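Local coordinates for tRNA(Ile2) 2-agmatinylcytidine synthetase TiaS (Archaeoglobus fulgidus, PDB 5XOB), which catalyses the ATP-dependent attachment of agmatine to the wobble cytidine of an isoleucine tRNA, switching its codon specificity from AUG to AUA, at residues 160-165 and 212-217; 171-176 and 203-208. One frame throughout, in Å; residues are numbered along the deposited sequence.

Contact 1 joins strand 160-163 to strand 212-218, at one edge of a mixed sheet, and contact 2 brings together two loops of the connection between those strands, so it is nested inside contact 1 along the chain. Their centres lie about 9 Å apart. Two arginines bind one contact to the other: NH1 of Arg-173 probably donates to O of Val-212 at 2.6 Å, and NH2 of Arg-164 probably donates to O of Thr-171 at 2.5 Å. Both contacts lie in the FLD domain of TiaS. Neither touches the bound magnesium ion, which is about 12 Å from the side chain of Ile-161 and about 13 Å from that of Thr-208.

Contact 1: residues 160-165 and 212-217; sequences LIAYRY and VLYGIR
The methyl of Ala-162 sits on one face of the Tyr-214 ring, 3.6 Å from CB to the ring centroid and displaced toward the CZ side, a CH-pi contact. CD2 of Leu-160 approaches CE2 of the same ring obliquely, and Met-228 of helix 221-230 also packs against Tyr-214. CG of Tyr-214 lies between its backbone N and carbonyl carbon (chi1 65°), which starts the ring off toward Ala-162. Replacing Tyr-214 with an alanine would probably leave the Ala-162 methyl and Leu-160 CD2 facing a gap. The Tyr-163 ring meets CG2 of Val-212 obliquely, CE1 at 3.7 Å, while the ring of Tyr-20 also meets this ring.

Strands 160-163 and 214-217 run antiparallel at the sheet's edge, and a classic beta bulge sets Leu-213 and Tyr-214 both opposite Ala-162. Its carbonyl O accepts from Leu-213 N at 2.7 Å and, weakly, from Tyr-214 N at 3.4 Å. Ala-162 N donates to Tyr-214 O at 2.8 Å. Leu-160 and Ile-216 exchange two backbone bonds, and CA of Gly-215 makes a CA-H...O contact with Leu-160 O at 3.1 Å. Beyond the bulge, Arg-164 CG packs 3.9 Å from Leu-213 CB.

Contact 2: residues 171-176 and 203-208; sequences TEREYD and VCIPNT
The Tyr-175 ring has the CD1 methyl of Ile-205 against one face, over its centre, 3.6 Å from the centroid and 10° off the ring normal: a CH-pi contact. This is a loop-on-loop contact in the FLD region of TiaS, joining the chain just before helix 177-187 to the loop between strands 201-202 and 212-218. CG1 of Ile-205 is anti to the carbonyl carbon and CD1 continues the chain in extended form, bringing the terminal methyl to the ring face. Its CG2 branch comes to 4.0 Å from Tyr-175 CE2. Around this apolar pair, Ile-205 also touches Phe-180 of helix 177-187 and Tyr-214 of the edge strand, while Tyr-175 rests on Thr-233.

The polar half of the contact belongs to Arg-173. Its side chain bends at chi2 (109°), which turns CD out of an extended course, and the Arg-173 side chain crosses that of Pro-206 at about a right angle. One face of the guanidinium takes the carbonyl O of Pro-206, 3.5 Å from CZ; the angle at NE is too poor for a hydrogen bond, but the negative end of the carbonyl over a cationic plane is likely to be electrostatically favourable. NH1 meets the proline ring, 3.6 Å from CG, and has its polar partner in Val-212 O. The guanidinium is thus gripped by carbonyls through both terminal nitrogens. At its edge, NH2 donates to Thr-208 O at 2.7 Å, with 152° at the hydrogen; this oxygen lies near the guanidinium plane, and NH2 in turn lies in the plane of the threonine carbonyl.

Contact 1: residues 160-165 and 212-217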
ATOM      1  N   LEU A 160      -7.077   8.845  11.119  1.00 62.58           N
ATOM      2  CA  LEU A 160      -6.982   9.612  12.329  1.00 63.05           C
ATOM      3  C   LEU A 160      -5.633   9.296  12.909  1.00 63.68           C
ATOM      4  O   LEU A 160      -5.320   8.142  13.211  1.00 62.63           O
ATOM      5  CB  LEU A 160      -8.089   9.245  13.298  1.00 64.82           C
ATOM      6  CG  LEU A 160      -8.088  10.039  14.597  1.00 66.71           C
ATOM      7  CD1 LEU A 160      -9.516  10.230  15.072  1.00 70.58           C
ATOM      8  CD2 LEU A 160      -7.260   9.308  15.642  1.00 67.90           C
ATOM      9  N   ILE A 161      -4.830  10.335  13.050  1.00 64.70           N
ATOM     10  CA  ILE A 161      -3.493  10.180  13.549  1.00 63.22           C
ATOM     11  C   ILE A 161      -3.431  10.825  14.914  1.00 64.41           C
ATOM     12  O   ILE A 161      -3.790  11.995  15.079  1.00 62.47           O
ATOM     13  CB  ILE A 161      -2.461  10.809  12.606  1.00 61.89           C
ATOM     14  CG1 ILE A 161      -2.602  10.183  11.214  1.00 62.34           C
ATOM     15  CG2 ILE A 161      -1.058  10.586  13.154  1.00 62.85           C
ATOM     16  CD1 ILE A 161      -1.672  10.747  10.166  1.00 61.23           C
ATOM     17  N   ALA A 162      -2.975  10.030  15.878  1.00 63.46           N
ATOM     18  CA  ALA A 162      -2.826  10.453  17.248  1.00 66.72           C
ATOM     19  C   ALA A 162      -1.348  10.569  17.563  1.00 67.96           C
ATOM     20  O   ALA A 162      -0.571   9.655  17.270  1.00 69.63           O
ATOM     21  CB  ALA A 162      -3.475   9.440  18.170  1.00 71.68           C
ATOM     22  N   TYR A 163      -0.968  11.695  18.162  1.00 67.99           N
ATOM     23  CA  TYR A 163       0.420  11.951  18.500  1.00 68.54           C
ATOM     24  C   TYR A 163       0.624  11.919  20.005  1.00 70.29           C
ATOM     25  O   TYR A 163      -0.297  12.173  20.788  1.00 71.06           O
ATOM     26  CB  TYR A 163       0.872  13.298  17.943  1.00 67.50           C
ATOM     27  CG  TYR A 163       0.631  13.442  16.458  1.00 67.69           C
ATOM     28  CD1 TYR A 163       1.459  12.812  15.528  1.00 67.38           C
ATOM     29  CD2 TYR A 163      -0.433  14.203  15.979  1.00 66.32           C
ATOM     30  CE1 TYR A 163       1.233  12.945  14.165  1.00 66.68           C
ATOM     31  CE2 TYR A 163      -0.668  14.338  14.624  1.00 65.12           C
ATOM     32  CZ  TYR A 163       0.165  13.711  13.722  1.00 65.23           C
ATOM     33  OH  TYR A 163      -0.092  13.854  12.385  1.00 60.93           O
ATOM     34  N   ARG A 164       1.858  11.605  20.379  1.00 72.11           N
ATOM     35  CA  ARG A 164       2.273  11.527  21.769  1.00 75.13           C
ATOM     36  C   ARG A 164       2.643  12.899  22.319  1.00 77.40           C
ATOM     37  O   ARG A 164       2.774  13.896  21.580  1.00 78.29           O
ATOM     38  CB  ARG A 164       3.492  10.603  21.916  1.00 73.99           C
ATOM     39  CG  ARG A 164       3.467   9.366  21.028  1.00 73.80           C
ATOM     40  CD  ARG A 164       3.957   8.140  21.773  1.00 75.41           C
ATOM     41  NE  ARG A 164       5.379   7.871  21.596  1.00 77.45           N
ATOM     42  CZ  ARG A 164       6.100   7.073  22.385  1.00 80.68           C
ATOM     43  NH1 ARG A 164       5.550   6.460  23.437  1.00 78.55           N
ATOM     44  NH2 ARG A 164       7.392   6.894  22.125  1.00 82.08           N
ATOM     45  N   TYR A 165       2.820  12.922  23.637  1.00 76.91           N
ATOM     46  CA  TYR A 165       3.397  14.064  24.318  1.00 76.15           C
ATOM     47  C   TYR A 165       4.917  14.029  24.130  1.00 77.45           C
ATOM     48  O   TYR A 165       5.541  12.977  24.321  1.00 77.25           O
ATOM     49  CB  TYR A 165       3.020  14.048  25.803  1.00 76.32           C
ATOM     50  CG  TYR A 165       1.627  14.563  26.065  1.00 72.39           C
ATOM     51  CD1 TYR A 165       1.395  15.924  26.219  1.00 68.97           C
ATOM     52  CD2 TYR A 165       0.543  13.700  26.136  1.00 70.16           C
ATOM     53  CE1 TYR A 165       0.125  16.413  26.442  1.00 66.75           C
ATOM     54  CE2 TYR A 165      -0.734  14.181  26.361  1.00 69.48           C
ATOM     55  CZ  TYR A 165      -0.934  15.541  26.513  1.00 68.69           C
ATOM     56  OH  TYR A 165      -2.199  16.035  26.734  1.00 71.10           O
ATOM     57  N   VAL A 212       4.155   9.750  16.307  1.00 67.62           N
ATOM     58  CA  VAL A 212       2.867   9.093  16.154  1.00 67.24           C
ATOM     59  C   VAL A 212       2.699   8.004  17.202  1.00 67.16           C
ATOM     60  O   VAL A 212       3.564   7.139  17.354  1.00 66.63           O
ATOM     61  CB  VAL A 212       2.699   8.478  14.755  1.00 69.16           C
ATOM     62  CG1 VAL A 212       1.418   7.647  14.678  1.00 70.14           C
ATOM     63  CG2 VAL A 212       2.676   9.582  13.710  1.00 69.59           C
ATOM     64  N   LEU A 213       1.575   8.065  17.912  1.00 66.54           N
ATOM     65  CA  LEU A 213       1.176   7.011  18.835  1.00 64.98           C
ATOM     66  C   LEU A 213       0.524   5.899  18.022  1.00 65.32           C
ATOM     67  O   LEU A 213       0.964   4.747  18.048  1.00 65.73           O
ATOM     68  CB  LEU A 213       0.177   7.544  19.872  1.00 62.78           C
ATOM     69  CG  LEU A 213       0.222   6.941  21.283  1.00 64.77           C
ATOM     70  CD1 LEU A 213      -1.155   7.085  21.920  1.00 64.17           C
ATOM     71  CD2 LEU A 213       0.693   5.488  21.343  1.00 63.27           C
ATOM     72  N   TYR A 214      -0.539   6.265  17.307  1.00 63.48           N
ATOM     73  CA  TYR A 214      -1.232   5.359  16.406  1.00 64.20           C
ATOM     74  C   TYR A 214      -1.910   6.155  15.299  1.00 65.33           C
ATOM     75  O   TYR A 214      -2.164   7.353  15.446  1.00 66.37           O
ATOM     76  CB  TYR A 214      -2.272   4.509  17.152  1.00 64.52           C
ATOM     77  CG  TYR A 214      -3.430   5.285  17.763  1.00 65.07           C
ATOM     78  CD1 TYR A 214      -3.513   5.468  19.139  1.00 69.26           C
ATOM     79  CD2 TYR A 214      -4.450   5.822  16.973  1.00 68.84           C
ATOM     80  CE1 TYR A 214      -4.572   6.165  19.715  1.00 70.66           C
ATOM     81  CE2 TYR A 214      -5.509   6.531  17.541  1.00 70.70           C
ATOM     82  CZ  TYR A 214      -5.565   6.697  18.917  1.00 70.48           C
ATOM     83  OH  TYR A 214      -6.602   7.389  19.510  1.00 72.66           O
ATOM     84  N   GLY A 215      -2.201   5.472  14.196  1.00 66.70           N
ATOM     85  CA  GLY A 215      -2.991   6.032  13.104  1.00 66.48           C
ATOM     86  C   GLY A 215      -4.059   5.046  12.664  1.00 64.68           C
ATOM     87  O   GLY A 215      -3.750   3.918  12.286  1.00 65.47           O
ATOM     88  N   ILE A 216      -5.313   5.476  12.692  1.00 65.12           N
ATOM     89  CA  ILE A 216      -6.419   4.590  12.376  1.00 65.70           C
ATOM     90  C   ILE A 216      -7.032   4.923  11.014  1.00 66.46           C
ATOM     91  O   ILE A 216      -7.510   6.036  10.798  1.00 67.19           O
ATOM     92  CB  ILE A 216      -7.455   4.633  13.512  1.00 68.18           C
ATOM     93  CG1 ILE A 216      -6.829   4.003  14.761  1.00 71.18           C
ATOM     94  CG2 ILE A 216      -8.736   3.890  13.137  1.00 67.90           C
ATOM     95  CD1 ILE A 216      -7.592   4.265  16.035  1.00 73.61           C
ATOM     96  N   ARG A 217      -7.002   3.945  10.104  1.00 65.97           N
ATOM     97  CA  ARG A 217      -7.578   4.079   8.765  1.00 67.12           C
ATOM     98  C   ARG A 217      -9.069   3.791   8.784  1.00 64.86           C
ATOM     99  O   ARG A 217      -9.516   2.878   9.473  1.00 63.69           O
ATOM    100  CB  ARG A 217      -6.899   3.114   7.783  1.00 73.70           C
ATOM    101  CG  ARG A 217      -5.771   3.739   6.984  1.00 81.53           C
ATOM    102  CD  ARG A 217      -4.996   2.715   6.168  1.00 87.58           C
ATOM    103  NE  ARG A 217      -3.677   3.243   5.817  1.00 91.75           N
ATOM    104  CZ  ARG A 217      -2.561   3.069   6.522  1.00 93.61           C
ATOM    105  NH1 ARG A 217      -2.544   2.346   7.642  1.00101.16           N
ATOM    106  NH2 ARG A 217      -1.437   3.623   6.096  1.00 90.62           N
TER

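Contact 2: residues 171-176 and 203-208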
ATOM      1  N   THR A 171      10.505   6.696  23.551  1.00 88.91           N
ATOM      2  CA  THR A 171      10.277   5.649  24.541  1.00 86.83           C
ATOM      3  C   THR A 171       9.303   4.609  23.970  1.00 89.97           C
ATOM      4  O   THR A 171       8.660   4.849  22.948  1.00 88.85           O
ATOM      5  CB  THR A 171       9.706   6.242  25.848  1.00 85.29           C
ATOM      6  OG1 THR A 171       8.385   6.740  25.620  1.00 84.08           O
ATOM      7  CG2 THR A 171      10.580   7.388  26.365  1.00 85.16           C
ATOM      8  N   GLU A 172       9.199   3.455  24.621  1.00 93.83           N
ATOM      9  CA  GLU A 172       8.215   2.444  24.230  1.00 94.46           C
ATOM     10  C   GLU A 172       6.805   2.947  24.510  1.00 88.62           C
ATOM     11  O   GLU A 172       6.566   3.616  25.514  1.00 84.42           O
ATOM     12  CB  GLU A 172       8.449   1.131  24.982  1.00100.64           C
ATOM     13  CG  GLU A 172       9.419   0.180  24.295  1.00108.33           C
ATOM     14  CD  GLU A 172       8.706  -0.950  23.565  1.00115.06           C
ATOM     15  OE1 GLU A 172       8.227  -1.885  24.244  1.00118.71           O
ATOM     16  OE2 GLU A 172       8.629  -0.908  22.316  1.00116.76           O
ATOM     17  N   ARG A 173       5.878   2.615  23.621  1.00 87.82           N
ATOM     18  CA  ARG A 173       4.488   3.033  23.772  1.00 87.56           C
ATOM     19  C   ARG A 173       3.740   2.163  24.782  1.00 87.19           C
ATOM     20  O   ARG A 173       4.071   0.988  24.968  1.00 91.47           O
ATOM     21  CB  ARG A 173       3.769   2.967  22.425  1.00 86.97           C
ATOM     22  CG  ARG A 173       4.413   3.808  21.343  1.00 83.54           C
ATOM     23  CD  ARG A 173       5.116   2.988  20.266  1.00 82.44           C
ATOM     24  NE  ARG A 173       5.865   3.880  19.385  1.00 78.17           N
ATOM     25  CZ  ARG A 173       5.309   4.751  18.546  1.00 75.78           C
ATOM     26  NH1 ARG A 173       3.985   4.843  18.434  1.00 78.76           N
ATOM     27  NH2 ARG A 173       6.078   5.537  17.805  1.00 74.73           N
ATOM     28  N   GLU A 174       2.727   2.740  25.425  1.00 84.95           N
ATOM     29  CA  GLU A 174       1.848   1.995  26.325  1.00 86.34           C
ATOM     30  C   GLU A 174       0.417   1.997  25.786  1.00 87.75           C
ATOM     31  O   GLU A 174      -0.153   3.055  25.505  1.00 86.58           O
ATOM     32  CB  GLU A 174       1.897   2.579  27.729  1.00 87.38           C
ATOM     33  N   TYR A 175      -0.154   0.802  25.642  1.00 90.26           N
ATOM     34  CA  TYR A 175      -1.497   0.634  25.089  1.00 88.98           C
ATOM     35  C   TYR A 175      -2.055  -0.761  25.380  1.00 89.88           C
ATOM     36  O   TYR A 175      -1.303  -1.734  25.520  1.00 87.47           O
ATOM     37  CB  TYR A 175      -1.483   0.868  23.572  1.00 86.98           C
ATOM     38  CG  TYR A 175      -0.608  -0.116  22.820  1.00 87.18           C
ATOM     39  CD1 TYR A 175      -1.133  -1.311  22.321  1.00 88.10           C
ATOM     40  CD2 TYR A 175       0.750   0.137  22.622  1.00 86.91           C
ATOM     41  CE1 TYR A 175      -0.332  -2.218  21.644  1.00 87.49           C
ATOM     42  CE2 TYR A 175       1.558  -0.766  21.943  1.00 86.08           C
ATOM     43  CZ  TYR A 175       1.011  -1.941  21.458  1.00 85.94           C
ATOM     44  OH  TYR A 175       1.799  -2.841  20.782  1.00 85.32           O
ATOM     45  N   ASP A 176      -3.378  -0.848  25.452  1.00 93.00           N
ATOM     46  CA  ASP A 176      -4.065  -2.122  25.628  1.00 95.92           C
ATOM     47  C   ASP A 176      -4.293  -2.742  24.250  1.00 92.21           C
ATOM     48  O   ASP A 176      -5.085  -2.235  23.460  1.00 85.73           O
ATOM     49  CB  ASP A 176      -5.394  -1.904  26.364  1.00 99.55           C
ATOM     50  CG  ASP A 176      -6.125  -3.202  26.679  1.00101.30           C
ATOM     51  OD1 ASP A 176      -6.626  -3.851  25.739  1.00103.33           O
ATOM     52  OD2 ASP A 176      -6.225  -3.557  27.872  1.00101.92           O
ATOM     53  N   VAL A 203      -1.439  -3.312  13.710  1.00 80.75           N
ATOM     54  CA  VAL A 203      -0.766  -2.716  12.576  1.00 80.16           C
ATOM     55  C   VAL A 203      -0.742  -1.193  12.707  1.00 79.73           C
ATOM     56  O   VAL A 203       0.219  -0.547  12.275  1.00 83.40           O
ATOM     57  CB  VAL A 203      -1.474  -3.125  11.264  1.00 80.18           C
ATOM     58  CG1 VAL A 203      -0.755  -2.559  10.046  1.00 82.14           C
ATOM     59  CG2 VAL A 203      -1.560  -4.641  11.160  1.00 78.94           C
ATOM     60  N   CYS A 204      -1.779  -0.620  13.317  1.00 74.89           N
ATOM     61  CA  CYS A 204      -1.919   0.838  13.352  1.00 73.93           C
ATOM     62  C   CYS A 204      -0.957   1.530  14.326  1.00 70.64           C
ATOM     63  O   CYS A 204      -1.001   2.744  14.480  1.00 69.00           O
ATOM     64  CB  CYS A 204      -3.376   1.247  13.635  1.00 75.55           C
ATOM     65  SG  CYS A 204      -4.139   0.586  15.134  1.00 77.31           S
ATOM     66  N   ILE A 205      -0.079   0.762  14.960  1.00 71.12           N
ATOM     67  CA  ILE A 205       0.837   1.293  15.961  1.00 70.87           C
ATOM     68  C   ILE A 205       2.267   1.097  15.500  1.00 70.86           C
ATOM     69  O   ILE A 205       2.750  -0.034  15.451  1.00 72.03           O
ATOM     70  CB  ILE A 205       0.598   0.608  17.315  1.00 71.33           C
ATOM     71  CG1 ILE A 205      -0.739   1.114  17.871  1.00 70.92           C
ATOM     72  CG2 ILE A 205       1.753   0.872  18.277  1.00 70.29           C
ATOM     73  CD1 ILE A 205      -1.158   0.492  19.181  1.00 74.41           C
ATOM     74  N   PRO A 206       2.949   2.203  15.162  1.00 72.39           N
ATOM     75  CA  PRO A 206       4.274   2.094  14.573  1.00 75.89           C
ATOM     76  C   PRO A 206       5.350   1.650  15.561  1.00 81.74           C
ATOM     77  O   PRO A 206       5.149   1.689  16.778  1.00 79.00           O
ATOM     78  CB  PRO A 206       4.548   3.507  14.042  1.00 74.62           C
ATOM     79  CG  PRO A 206       3.695   4.408  14.855  1.00 72.69           C
ATOM     80  CD  PRO A 206       2.533   3.603  15.354  1.00 72.27           C
ATOM     81  N   ASN A 207       6.484   1.240  15.002  1.00 91.86           N
ATOM     82  CA  ASN A 207       7.595   0.655  15.742  1.00 98.36           C
ATOM     83  C   ASN A 207       8.762   1.641  15.875  1.00100.83           C
ATOM     84  O   ASN A 207       9.893   1.242  16.162  1.00103.38           O
ATOM     85  CB  ASN A 207       8.056  -0.591  14.971  1.00103.71           C
ATOM     86  CG  ASN A 207       8.990  -1.484  15.767  1.00110.02           C
ATOM     87  OD1 ASN A 207       9.054  -1.411  16.995  1.00115.48           O
ATOM     88  ND2 ASN A 207       9.716  -2.347  15.064  1.00112.28           N
ATOM     89  N   THR A 208       8.484   2.932  15.689  1.00101.05           N
ATOM     90  CA  THR A 208       9.539   3.916  15.426  1.00 97.37           C
ATOM     91  C   THR A 208       9.654   5.025  16.472  1.00 94.10           C
ATOM     92  O   THR A 208       8.689   5.325  17.174  1.00 94.08           O
ATOM     93  CB  THR A 208       9.339   4.566  14.039  1.00 94.33           C
ATOM     94  OG1 THR A 208       7.956   4.902  13.854  1.00 90.93           O
ATOM     95  CG2 THR A 208       9.784   3.605  12.941  1.00 94.46           C
TER